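Outer membrane protein Omp121 (Bacteroides thetaiotaomicron, PDB 5FQ8) probably imports a nutrient across the bacterial outer membrane as a TonB-dependent transporter, a beta barrel closed by a plug domain. Local coordinates at residues 91-95 and 672-677; 643-649 and 667-673; 690-696 and 733-738. All coordinates share one frame; numbering follows the deposited sequence.

Contact 1 of 3, residues 91-95 and 672-677; sequences VSSLS and TDKQIF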
# COMPACT_ATOMS: atom_id res chain seq x y z
N VAL B 91 -9.52 -5.09 37.05
CA VAL B 91 -8.98 -4.12 36.10
C VAL B 91 -8.60 -2.86 36.86
O VAL B 91 -9.43 -2.25 37.52
CB VAL B 91 -9.99 -3.81 34.99
CG1 VAL B 91 -9.57 -2.61 34.23
CG2 VAL B 91 -10.14 -4.99 34.07
N SER B 92 -7.34 -2.46 36.77
CA SER B 92 -6.94 -1.17 37.28
C SER B 92 -6.76 -0.15 36.18
O SER B 92 -7.06 1.03 36.37
CB SER B 92 -5.65 -1.28 38.06
OG SER B 92 -5.77 -2.26 39.07
N SER B 93 -6.28 -0.58 35.02
CA SER B 93 -5.98 0.32 33.91
C SER B 93 -7.25 0.51 33.10
O SER B 93 -7.80 -0.46 32.57
CB SER B 93 -4.84 -0.26 33.07
OG SER B 93 -4.30 0.68 32.16
N LEU B 94 -7.74 1.74 33.03
CA LEU B 94 -9.00 1.94 32.33
C LEU B 94 -8.83 1.77 30.84
O LEU B 94 -9.77 1.39 30.15
CB LEU B 94 -9.58 3.30 32.65
CG LEU B 94 -11.08 3.26 32.79
CD1 LEU B 94 -11.42 2.17 33.76
CD2 LEU B 94 -11.55 4.59 33.31
N SER B 95 -7.65 2.07 30.32
CA SER B 95 -7.29 1.59 29.01
C SER B 95 -5.79 1.65 28.87
O SER B 95 -5.19 2.71 29.04
CB SER B 95 -7.95 2.39 27.90
OG SER B 95 -9.18 1.79 27.56
N THR B 672 -5.82 2.27 42.48
CA THR B 672 -4.99 2.80 41.40
C THR B 672 -5.40 4.24 41.12
O THR B 672 -6.52 4.50 40.67
CB THR B 672 -5.13 1.94 40.15
OG1 THR B 672 -4.81 0.59 40.48
CG2 THR B 672 -4.19 2.43 39.07
N ASP B 673 -4.50 5.18 41.39
CA ASP B 673 -4.80 6.61 41.31
C ASP B 673 -3.97 7.29 40.23
O ASP B 673 -2.91 6.80 39.84
CB ASP B 673 -4.54 7.30 42.65
CG ASP B 673 -5.32 8.58 42.79
OD1 ASP B 673 -6.36 8.71 42.13
OD2 ASP B 673 -4.90 9.45 43.57
N LYS B 674 -4.46 8.43 39.78
CA LYS B 674 -3.77 9.29 38.82
C LYS B 674 -3.33 8.55 37.56
O LYS B 674 -2.36 8.93 36.92
CB LYS B 674 -2.56 9.99 39.46
CG LYS B 674 -2.81 10.63 40.80
CD LYS B 674 -3.99 11.58 40.78
CE LYS B 674 -3.94 12.56 41.96
NZ LYS B 674 -3.37 11.93 43.19
N GLN B 675 -4.04 7.50 37.18
CA GLN B 675 -3.71 6.81 35.94
C GLN B 675 -3.97 7.73 34.75
O GLN B 675 -5.06 8.28 34.60
CB GLN B 675 -4.53 5.53 35.85
CG GLN B 675 -5.22 5.24 34.55
CD GLN B 675 -6.26 4.16 34.70
OE1 GLN B 675 -6.83 3.69 33.74
NE2 GLN B 675 -6.50 3.77 35.93
N ILE B 676 -2.95 7.90 33.91
CA ILE B 676 -3.07 8.76 32.74
C ILE B 676 -3.92 8.07 31.68
O ILE B 676 -3.66 6.93 31.30
CB ILE B 676 -1.69 9.11 32.17
CG1 ILE B 676 -0.94 10.05 33.10
CG2 ILE B 676 -1.84 9.78 30.87
CD1 ILE B 676 0.10 9.38 33.90
N PHE B 677 -4.90 8.78 31.17
CA PHE B 677 -5.90 8.18 30.30
C PHE B 677 -6.46 9.25 29.39
O PHE B 677 -6.58 10.41 29.79
CB PHE B 677 -7.00 7.53 31.16
CG PHE B 677 -8.16 7.03 30.38
CD1 PHE B 677 -8.08 5.87 29.67
CD2 PHE B 677 -9.34 7.71 30.40
CE1 PHE B 677 -9.14 5.40 28.97
CE2 PHE B 677 -10.42 7.25 29.69
CZ PHE B 677 -10.32 6.08 28.97
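Gln675 reaches from strand 661-680 to the backbone of loop 91-95 and makes the one clear hydrogen bond of this contact. Gln675 NE2 donates to Ser92 O at 2.8 Å. The bond is bent, with an angle of 134° at the hydrogen. Ser92 O is tilted from the Gln675 amide plane, and the donor is itself tilted from the plane of the Ser92 carbonyl. The side chain of Gln675 is extended beyond CG, which carries the amide across to the loop. Its OE1 is modelled too near the Leu94 backbone for its exact place to be trusted.

Ser92 and Thr672 meet at one end, with Ser92 CB 3.2 Å from Thr672 OG1. The methyl CG2 of Thr672 is farther off, 4.1 Å from Ser92 CB.

The other end is built on the ring of Phe677. Leu94 CB sits over one ring face, offset toward the rim, 4.2 Å from Phe677 CD1. Ser95 CB meets the ring at its edge, in plane, 3.4 Å from Phe677 CE1. Phe677 CG stands anti to the backbone N (chi1 173°), which swings the ring toward the loop. The Ser95 hydroxyl is engaged within its own segment: Ser95 OG donates to a lone pair of Leu94 O at 2.7 Å.

Loop 91-95 belongs to the plug domain and joins strands 84-88 and 101-103. Such a buried join between plug and barrel wall is characteristic of TonB-dependent receptors. The loop also meets the next barrel strand, 697-712: Val91 O accepts a bond from Asn699 ND2, and Leu94 packs on Ile697. Strand 689-693 and the residue after it pair with strand 661-680, through Met692 with Phe677 and Leu694 with Gln675.

Contact 2 of 3, residues 643-649 and 667-673; sequences EMTTESE and YYNRNTD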
# COMPACT_ATOMS: atom_id res chain seq x y z
N GLU B 643 1.29 7.88 37.94
CA GLU B 643 0.28 7.04 38.55
C GLU B 643 0.83 6.38 39.80
O GLU B 643 2.02 6.09 39.90
CB GLU B 643 -0.19 5.98 37.55
CG GLU B 643 -0.90 4.77 38.18
CD GLU B 643 -1.36 3.73 37.18
OE1 GLU B 643 -1.71 4.08 36.04
OE2 GLU B 643 -1.37 2.53 37.54
N MET B 644 -0.04 6.18 40.78
CA MET B 644 0.35 5.55 42.03
C MET B 644 -0.74 4.58 42.42
O MET B 644 -1.89 4.98 42.61
CB MET B 644 0.56 6.60 43.12
CG MET B 644 1.49 6.17 44.21
SD MET B 644 3.14 5.89 43.59
CE MET B 644 3.48 7.43 42.81
N THR B 645 -0.39 3.30 42.50
CA THR B 645 -1.27 2.30 43.07
C THR B 645 -0.87 2.05 44.51
O THR B 645 0.31 1.85 44.80
CB THR B 645 -1.22 0.99 42.28
OG1 THR B 645 -1.73 1.19 40.96
CG2 THR B 645 -2.07 -0.05 42.96
N THR B 646 -1.84 2.09 45.42
CA THR B 646 -1.63 1.76 46.82
C THR B 646 -2.49 0.57 47.19
O THR B 646 -3.67 0.52 46.82
CB THR B 646 -1.98 2.92 47.74
OG1 THR B 646 -1.46 4.14 47.21
CG2 THR B 646 -1.37 2.70 49.10
N GLU B 647 -1.91 -0.38 47.91
CA GLU B 647 -2.62 -1.58 48.31
C GLU B 647 -2.39 -1.87 49.78
O GLU B 647 -1.30 -1.65 50.29
CB GLU B 647 -2.18 -2.78 47.49
CG GLU B 647 -2.99 -4.01 47.76
CD GLU B 647 -2.71 -5.08 46.76
OE1 GLU B 647 -1.55 -5.48 46.63
OE2 GLU B 647 -3.65 -5.48 46.07
N SER B 648 -3.44 -2.35 50.44
CA SER B 648 -3.38 -2.93 51.78
C SER B 648 -3.79 -4.39 51.69
O SER B 648 -4.76 -4.72 51.00
CB SER B 648 -4.29 -2.22 52.76
OG SER B 648 -4.12 -0.83 52.72
N GLU B 649 -3.08 -5.25 52.39
CA GLU B 649 -3.41 -6.67 52.33
C GLU B 649 -3.07 -7.36 53.64
O GLU B 649 -2.03 -7.09 54.23
CB GLU B 649 -2.69 -7.34 51.17
CG GLU B 649 -3.12 -8.76 50.91
CD GLU B 649 -2.40 -9.36 49.76
OE1 GLU B 649 -1.43 -8.73 49.30
OE2 GLU B 649 -2.80 -10.45 49.32
N TYR B 667 -7.13 -10.90 52.11
CA TYR B 667 -8.04 -9.77 52.01
C TYR B 667 -7.24 -8.57 51.53
O TYR B 667 -6.27 -8.18 52.17
CB TYR B 667 -8.70 -9.45 53.34
CG TYR B 667 -9.68 -10.49 53.84
CD1 TYR B 667 -11.01 -10.44 53.47
CD2 TYR B 667 -9.27 -11.50 54.71
CE1 TYR B 667 -11.90 -11.37 53.92
CE2 TYR B 667 -10.16 -12.44 55.17
CZ TYR B 667 -11.48 -12.37 54.77
OH TYR B 667 -12.38 -13.30 55.22
N TYR B 668 -7.66 -7.98 50.42
CA TYR B 668 -6.89 -6.93 49.76
C TYR B 668 -7.75 -5.71 49.47
O TYR B 668 -8.96 -5.81 49.25
CB TYR B 668 -6.29 -7.41 48.47
CG TYR B 668 -7.30 -7.92 47.49
CD1 TYR B 668 -7.93 -7.06 46.60
CD2 TYR B 668 -7.62 -9.25 47.43
CE1 TYR B 668 -8.84 -7.53 45.70
CE2 TYR B 668 -8.53 -9.72 46.55
CZ TYR B 668 -9.14 -8.86 45.69
OH TYR B 668 -10.04 -9.37 44.81
N ASN B 669 -7.10 -4.56 49.43
CA ASN B 669 -7.75 -3.29 49.15
C ASN B 669 -6.82 -2.49 48.26
O ASN B 669 -5.81 -1.97 48.73
CB ASN B 669 -8.07 -2.56 50.45
CG ASN B 669 -8.57 -1.16 50.23
OD1 ASN B 669 -9.75 -0.94 50.02
ND2 ASN B 669 -7.66 -0.19 50.29
N ARG B 670 -7.16 -2.38 46.98
CA ARG B 670 -6.28 -1.86 45.93
C ARG B 670 -6.86 -0.57 45.37
O ARG B 670 -8.02 -0.54 44.96
CB ARG B 670 -6.15 -2.90 44.81
CG ARG B 670 -4.98 -2.78 43.90
CD ARG B 670 -5.17 -3.79 42.79
NE ARG B 670 -3.93 -4.40 42.32
CZ ARG B 670 -3.36 -5.45 42.89
NH1 ARG B 670 -3.90 -5.99 43.96
NH2 ARG B 670 -2.24 -5.95 42.40
N ASN B 671 -6.04 0.49 45.33
CA ASN B 671 -6.45 1.78 44.76
C ASN B 671 -5.42 2.22 43.74
O ASN B 671 -4.29 2.54 44.10
CB ASN B 671 -6.61 2.86 45.83
CG ASN B 671 -7.93 2.75 46.58
OD1 ASN B 671 -7.95 2.43 47.76
ND2 ASN B 671 -9.02 3.02 45.90
N THR B 672 -5.82 2.27 42.48
CA THR B 672 -4.99 2.80 41.40
C THR B 672 -5.40 4.24 41.12
O THR B 672 -6.52 4.50 40.67
CB THR B 672 -5.13 1.94 40.15
OG1 THR B 672 -4.81 0.59 40.48
CG2 THR B 672 -4.19 2.43 39.07
N ASP B 673 -4.50 5.18 41.39
CA ASP B 673 -4.80 6.61 41.31
C ASP B 673 -3.97 7.29 40.23
O ASP B 673 -2.91 6.80 39.84
CB ASP B 673 -4.54 7.30 42.65
CG ASP B 673 -5.32 8.58 42.79
OD1 ASP B 673 -6.36 8.71 42.13
OD2 ASP B 673 -4.90 9.45 43.57
O HOH W 1 -5.11 1.00 50.98
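Thr645 and Thr672 face each other across two antiparallel strands and share a hydrogen bond, Thr645 OG1 to Thr672 OG1, at 3.2 Å. Backbone polar groups are satisfied in three hydrogen-bonded pairs: Met644 with Asp673, Thr646 with Asn671, and Ser648 with Asn669. Each pair gives two N-H...O bonds. Between them, CA-H...O contacts such as Thr645 CA to Asn671 O, 3.2 Å, use the same carbonyls again.

Glu647 and Arg670 form a salt bridge, modelled too short for its detail to be trusted. Glu647 OE2 also bridges to Arg89, and its OE1 accepts from Ala147 N. Arg670 NH2 donates to Lys145 O and Ala158 O. Glu649 has its main partner in Arg89, and Tyr668 OH bonds to Asn727. On the other face, a water bonds Ser648 OG at 2.7 Å and, weakly, Asn669 ND2.

Glu643 CG is anti to the backbone N (chi1 161°) and the chain runs extended beyond it. This carries the carboxylate to the Thr672 methyl, with Glu643 OE2 3.2 Å from Thr672 CG2. Glu643 OE1 accepts from Asn596 ND2. With an alanine here, Asn596 ND2 would probably lose this acceptor and a gap would probably open on that side of the Thr672 methyl.

This hairpin is part of the barrel wall. Strand 582-596 flanks strand 643-656, and strand 697-712 flanks strand 661-680. The face carrying Glu647, Glu649 and Arg670 looks onto the plug.

Contact 3 of 3, residues 690-696 and 733-738; sequences QNMNLGK and SLPEEL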
# COMPACT_ATOMS: atom_id res chain seq x y z
N GLN B 690 -9.09 14.48 26.33
CA GLN B 690 -7.96 15.15 26.95
C GLN B 690 -7.25 14.14 27.83
O GLN B 690 -7.89 13.40 28.56
CB GLN B 690 -8.39 16.35 27.78
CG GLN B 690 -7.22 17.04 28.43
CD GLN B 690 -7.61 18.19 29.30
OE1 GLN B 690 -6.75 18.89 29.83
NE2 GLN B 690 -8.90 18.41 29.45
N ASN B 691 -5.93 14.10 27.72
CA ASN B 691 -5.15 13.21 28.57
C ASN B 691 -5.02 13.83 29.95
O ASN B 691 -4.49 14.94 30.09
CB ASN B 691 -3.76 12.99 27.97
CG ASN B 691 -3.81 12.30 26.64
OD1 ASN B 691 -4.75 11.59 26.32
ND2 ASN B 691 -2.77 12.50 25.85
N MET B 692 -5.52 13.15 30.97
CA MET B 692 -5.31 13.66 32.31
C MET B 692 -5.25 12.50 33.29
O MET B 692 -5.56 11.36 32.95
CB MET B 692 -6.40 14.66 32.69
CG MET B 692 -7.81 14.24 32.36
SD MET B 692 -8.90 15.65 32.11
CE MET B 692 -8.20 16.85 33.20
N ASN B 693 -4.82 12.82 34.51
CA ASN B 693 -4.77 11.84 35.58
C ASN B 693 -6.17 11.54 36.09
O ASN B 693 -6.89 12.44 36.49
CB ASN B 693 -3.92 12.37 36.73
CG ASN B 693 -2.53 12.73 36.29
OD1 ASN B 693 -2.17 13.89 36.25
ND2 ASN B 693 -1.74 11.73 35.96
N LEU B 694 -6.54 10.27 36.09
CA LEU B 694 -7.88 9.90 36.52
C LEU B 694 -7.97 9.85 38.04
O LEU B 694 -7.03 10.17 38.77
CB LEU B 694 -8.29 8.55 35.94
CG LEU B 694 -8.49 8.41 34.44
CD1 LEU B 694 -9.20 7.13 34.14
CD2 LEU B 694 -9.25 9.57 33.91
N GLY B 695 -9.13 9.44 38.51
CA GLY B 695 -9.31 9.16 39.92
C GLY B 695 -8.88 7.75 40.27
O GLY B 695 -8.14 7.09 39.54
N LYS B 696 -9.36 7.29 41.41
CA LYS B 696 -9.04 5.97 41.91
C LYS B 696 -9.95 4.91 41.30
O LYS B 696 -11.17 5.05 41.30
CB LYS B 696 -9.17 5.94 43.43
CG LYS B 696 -8.22 6.88 44.14
CD LYS B 696 -8.55 7.04 45.60
CE LYS B 696 -7.59 8.00 46.22
NZ LYS B 696 -7.62 7.96 47.68
N SER B 733 -13.69 8.05 41.15
CA SER B 733 -14.04 9.31 40.52
C SER B 733 -13.39 9.38 39.16
O SER B 733 -12.31 8.83 38.94
CB SER B 733 -13.61 10.51 41.36
OG SER B 733 -12.22 10.50 41.58
N LEU B 734 -14.09 10.02 38.23
CA LEU B 734 -13.54 10.43 36.96
C LEU B 734 -13.65 11.94 36.90
O LEU B 734 -14.72 12.47 37.21
CB LEU B 734 -14.28 9.78 35.80
CG LEU B 734 -13.95 8.31 35.59
CD1 LEU B 734 -14.85 7.74 34.56
CD2 LEU B 734 -12.51 8.15 35.17
N PRO B 735 -12.58 12.66 36.53
CA PRO B 735 -12.59 14.13 36.60
C PRO B 735 -13.90 14.80 36.21
O PRO B 735 -14.37 14.68 35.08
CB PRO B 735 -11.46 14.50 35.64
CG PRO B 735 -10.50 13.43 35.83
CD PRO B 735 -11.29 12.16 36.07
N GLU B 736 -14.47 15.51 37.18
CA GLU B 736 -15.83 16.04 37.05
C GLU B 736 -15.96 16.92 35.83
O GLU B 736 -16.96 16.86 35.11
CB GLU B 736 -16.21 16.84 38.29
CG GLU B 736 -16.58 16.04 39.53
CD GLU B 736 -16.81 16.92 40.75
OE1 GLU B 736 -16.46 18.12 40.67
OE2 GLU B 736 -17.33 16.44 41.78
N GLU B 737 -14.93 17.73 35.58
CA GLU B 737 -15.01 18.80 34.60
C GLU B 737 -15.38 18.30 33.22
O GLU B 737 -15.88 19.09 32.41
CB GLU B 737 -13.70 19.55 34.56
CG GLU B 737 -13.21 19.93 35.93
CD GLU B 737 -12.39 18.84 36.56
OE1 GLU B 737 -11.61 18.21 35.82
OE2 GLU B 737 -12.53 18.60 37.77
N LEU B 738 -15.17 17.03 32.93
CA LEU B 738 -15.49 16.47 31.63
C LEU B 738 -16.65 15.49 31.69
O LEU B 738 -16.83 14.72 30.75
CB LEU B 738 -14.27 15.77 31.04
CG LEU B 738 -13.19 16.53 30.31
CD1 LEU B 738 -12.43 17.47 31.22
CD2 LEU B 738 -12.25 15.53 29.71
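Leu694 and Leu734 lie side by side and point the same way, at the close-packed centre of this contact. Leu694 CD1 is 3.6 Å from Leu734 CD2. Pro735 completes the cluster, its ring crossing Leu694 at about a right angle. Pro735 CD is 3.9 Å from Leu694 CD2. Pro735 CG rests against the backbone of the strand, 3.8 Å from Asn693 O. Next to them Gly695 lies close against Ser733: Gly695 CA makes a CA-H...O contact with Ser733 O at 3.2 Å. Gly695 has no side chain to stand between the two backbones here.

The packing is wider toward Gln690. Met692 SD touches both methyls of Leu738, 4.1 Å from Leu738 CD1. Met692 CG comes only to 4.5 Å from Pro735 CG. Gln690 is fully extended (chi1 179°), and Gln690 NE2 lies 4.1 Å from Leu738 CD1, the two side chains crossing at about a right angle. Gln690 and Leu738 are nevertheless buried. Gln690 NE2 bonds a polar side chain of another protein's chain, and Leu738 packs on an apolar side chain of that protein.

The solvent side lies at Lys696, which is exposed. Its CB is directed away from loop 733-738, and its side chain touches Asn671 and Asp673 instead. Residues 736-737 form a short 3-10 turn, where Leu738 N bonds Pro735 O at 3.3 Å.

Loop 733-738 leaves barrel strand 716-731 and leads to a small antiparallel sheet that begins with strand 741-746. The arrangement is that of a long inter-strand loop folded back on its barrel, a feature of TonB-dependent receptors, here beside a partner protein.

The three contacts lie on the same side of the chain's centre. Contacts 1 and 2 have centres about 12 Å apart, contacts 1 and 3 about 10 Å, and contacts 2 and 3 about 18 Å. Strand 661-680 serves contacts 1 and 2, which share Thr672 and Asp673. It also pairs with strand 689-693 of contact 3. Along the chain, contact 2 is nested within the loop closed by contact 1, and contact 3 follows both. Strand 661-680 thus meets the plug loop, its hairpin partner 643-656 and, through strand 689-693, the loop 733-738, which lies next to another protein.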